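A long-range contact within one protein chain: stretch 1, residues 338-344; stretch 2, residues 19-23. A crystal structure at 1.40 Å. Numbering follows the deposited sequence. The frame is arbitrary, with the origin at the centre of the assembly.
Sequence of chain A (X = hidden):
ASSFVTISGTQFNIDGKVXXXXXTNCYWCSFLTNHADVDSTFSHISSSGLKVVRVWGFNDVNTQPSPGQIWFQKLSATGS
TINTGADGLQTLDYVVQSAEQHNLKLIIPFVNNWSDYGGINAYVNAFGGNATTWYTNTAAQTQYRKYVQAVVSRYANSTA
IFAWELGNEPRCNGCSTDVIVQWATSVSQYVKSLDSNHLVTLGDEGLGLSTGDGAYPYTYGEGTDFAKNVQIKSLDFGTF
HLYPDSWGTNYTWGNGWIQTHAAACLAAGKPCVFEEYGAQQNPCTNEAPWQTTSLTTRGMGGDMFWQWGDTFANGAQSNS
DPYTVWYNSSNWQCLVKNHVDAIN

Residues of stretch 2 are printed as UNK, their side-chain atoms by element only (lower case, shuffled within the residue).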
# COMPACT_ATOMS: atom_id res chain seq x y z
N ASN A 338 20.03 -3.12 10.32
CA ASN A 338 20.71 -1.88 10.79
C ASN A 338 19.70 -0.77 10.94
O ASN A 338 19.84 0.10 11.85
CB ASN A 338 21.85 -1.41 9.88
CG ASN A 338 23.10 -2.32 9.83
OD1 ASN A 338 23.96 -2.15 8.90
ND2 ASN A 338 23.10 -3.31 10.68
N HIS A 339 18.64 -0.70 10.10
CA HIS A 339 17.65 0.38 10.22
C HIS A 339 16.75 0.18 11.40
O HIS A 339 16.56 1.14 12.23
CB HIS A 339 16.80 0.37 8.92
CG HIS A 339 15.81 1.49 8.87
ND1 HIS A 339 16.10 2.83 9.23
CD2 HIS A 339 14.51 1.51 8.43
CE1 HIS A 339 15.02 3.57 9.02
NE2 HIS A 339 14.02 2.82 8.51
N VAL A 340 16.27 -1.05 11.68
CA VAL A 340 15.52 -1.32 12.92
C VAL A 340 16.40 -1.00 14.15
O VAL A 340 15.87 -0.41 15.12
CB VAL A 340 15.04 -2.81 12.95
CG1 VAL A 340 14.45 -3.20 14.33
CG2 VAL A 340 13.97 -2.97 11.83
N ASP A 341 17.71 -1.28 14.10
CA ASP A 341 18.54 -0.97 15.29
C ASP A 341 18.65 0.52 15.49
O ASP A 341 18.68 0.97 16.66
CB ASP A 341 19.90 -1.66 15.12
CG ASP A 341 19.93 -3.16 15.35
OD1 ASP A 341 18.98 -3.78 15.86
OD2 ASP A 341 21.00 -3.69 14.93
N ALA A 342 18.64 1.34 14.42
CA ALA A 342 18.76 2.80 14.58
C ALA A 342 17.46 3.39 15.09
O ALA A 342 17.47 4.45 15.76
CB ALA A 342 19.11 3.43 13.23
N ILE A 343 16.29 2.79 14.75
CA ILE A 343 15.02 3.28 15.26
C ILE A 343 14.91 3.03 16.76
O ILE A 343 14.42 3.89 17.50
CB ILE A 343 13.86 2.54 14.49
CG1 ILE A 343 13.86 3.02 13.03
CG2 ILE A 343 12.50 2.75 15.16
CD1 ILE A 343 12.99 2.13 12.11
N ASN A 344 15.41 1.87 17.20
CA ASN A 344 15.35 1.52 18.61
C ASN A 344 16.11 0.24 18.90
O ASN A 344 17.34 0.12 18.73
CB ASN A 344 13.85 1.29 18.95
CG ASN A 344 13.54 2.00 20.26
OD1 ASN A 344 14.22 2.98 20.61
ND2 ASN A 344 12.52 1.51 20.95
N UNK A 19 5.33 5.87 18.40
CA UNK A 19 6.66 6.14 17.86
C UNK A 19 6.83 5.65 16.38
O UNK A 19 5.94 5.00 15.85
N UNK A 20 7.93 6.05 15.78
CA UNK A 20 8.25 5.69 14.38
C UNK A 20 8.30 4.18 14.18
O UNK A 20 8.76 3.44 15.06
c UNK A 20 10.03 7.42 10.44
c UNK A 20 10.62 5.16 11.99
c UNK A 20 9.65 6.27 14.10
c UNK A 20 10.96 5.16 10.61
o UNK A 20 10.99 6.31 8.51
c UNK A 20 10.64 6.32 9.86
c UNK A 20 10.00 6.24 12.59
c UNK A 20 9.72 7.38 11.82
N UNK A 21 7.82 3.70 12.98
CA UNK A 21 7.86 2.27 12.69
C UNK A 21 8.57 2.01 11.37
O UNK A 21 8.56 2.84 10.44
c UNK A 21 4.15 2.66 9.04
c UNK A 21 5.65 1.98 11.35
c UNK A 21 5.06 1.60 9.01
c UNK A 21 6.43 1.66 12.61
c UNK A 21 5.77 1.24 10.18
c UNK A 21 4.04 3.42 10.20
c UNK A 21 4.76 3.07 11.35
N UNK A 22 9.17 0.81 11.28
CA UNK A 22 9.62 0.28 9.97
C UNK A 22 8.71 -0.86 9.57
O UNK A 22 8.32 -1.71 10.39
c UNK A 22 11.09 -0.19 9.98
N UNK A 23 8.42 -0.92 8.24
CA UNK A 23 7.62 -2.04 7.69
C UNK A 23 8.16 -2.46 6.29
O UNK A 23 9.25 -2.02 5.90

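Position 19 has backbone atoms and nothing more. No side-chain carbon is present, and no atom of it comes into contact with the helix of stretch 1. Its phi and psi are 159° and 170°. At these angles a CB would be jammed against the carbonyl oxygen of the residue before. The residue is glycine, Gly19.

Position 20 carries eight side-chain atoms, seven carbons and one oxygen. One carbon leads to a ring of six, and the oxygen sits on the ring carbon farthest from the backbone. Its CA-to-CB bond points toward the helix. The ring meets Ile343 and His339, both near the ring plane, at its edge. A phenol ring of this kind is tyrosine, Tyr20. Ile343 CD1 lies 3.8 Å from Tyr20 CD1, an apolar contact. His339 NE2 is 4.4 Å from Tyr20 CE1, a looser approach. The backbone takes part too, with Ile343 CG2 3.8 Å from Tyr20 O. Tyr20 OH is hydrogen-bonded elsewhere in the structure.

Position 21 has seven side-chain carbons, one leading to a ring of six, and no oxygen. Its CA-to-CB bond points away from the helix, and the ring does not touch stretch 1. This is phenylalanine, Phe21. Its nearest side-chain atom, Phe21 CB, is 6.6 Å from Ile343 CD1. Only its backbone is close, with Ile343 CD1 4.5 Å from Phe21 C.

Position 22 has a single side-chain carbon, directed toward the helix. It touches three residues of stretch 1: His339, Val340 and Ile343. One carbon means alanine, Ala22. Its CB is 3.7 Å from Ile343 CD1, 4.1 Å from His339 CD2 and 4.4 Å from Val340 CG2. The approach to the His339 ring is oblique.

Position 23 again has no side-chain atoms and does not touch stretch 1. It is glycine, Gly23.

The contact is a helix packed against a strand and the residue before it. The axes of the helix and strand run nearly antiparallel, at 165°, and approach to 9.1 Å. No hydrogen bond crosses between the stretches, so the fit rests on side-chain packing. Ile343 is central: its CD1 reaches both Tyr20 CD1 and Ala22 CB. His339, one helical turn earlier, also meets both residues, and its NE2 is hydrogen-bonded elsewhere in the structure. Along stretch 2, the CA-to-CB bond of Phe21 points away, between those of Tyr20 and Ala22, which point toward the helix. The surface buried is modest, 210 Å² over both sides. It joins parts of the chain more than 300 residues apart.

Stretch 2 (19-23) GYFAG
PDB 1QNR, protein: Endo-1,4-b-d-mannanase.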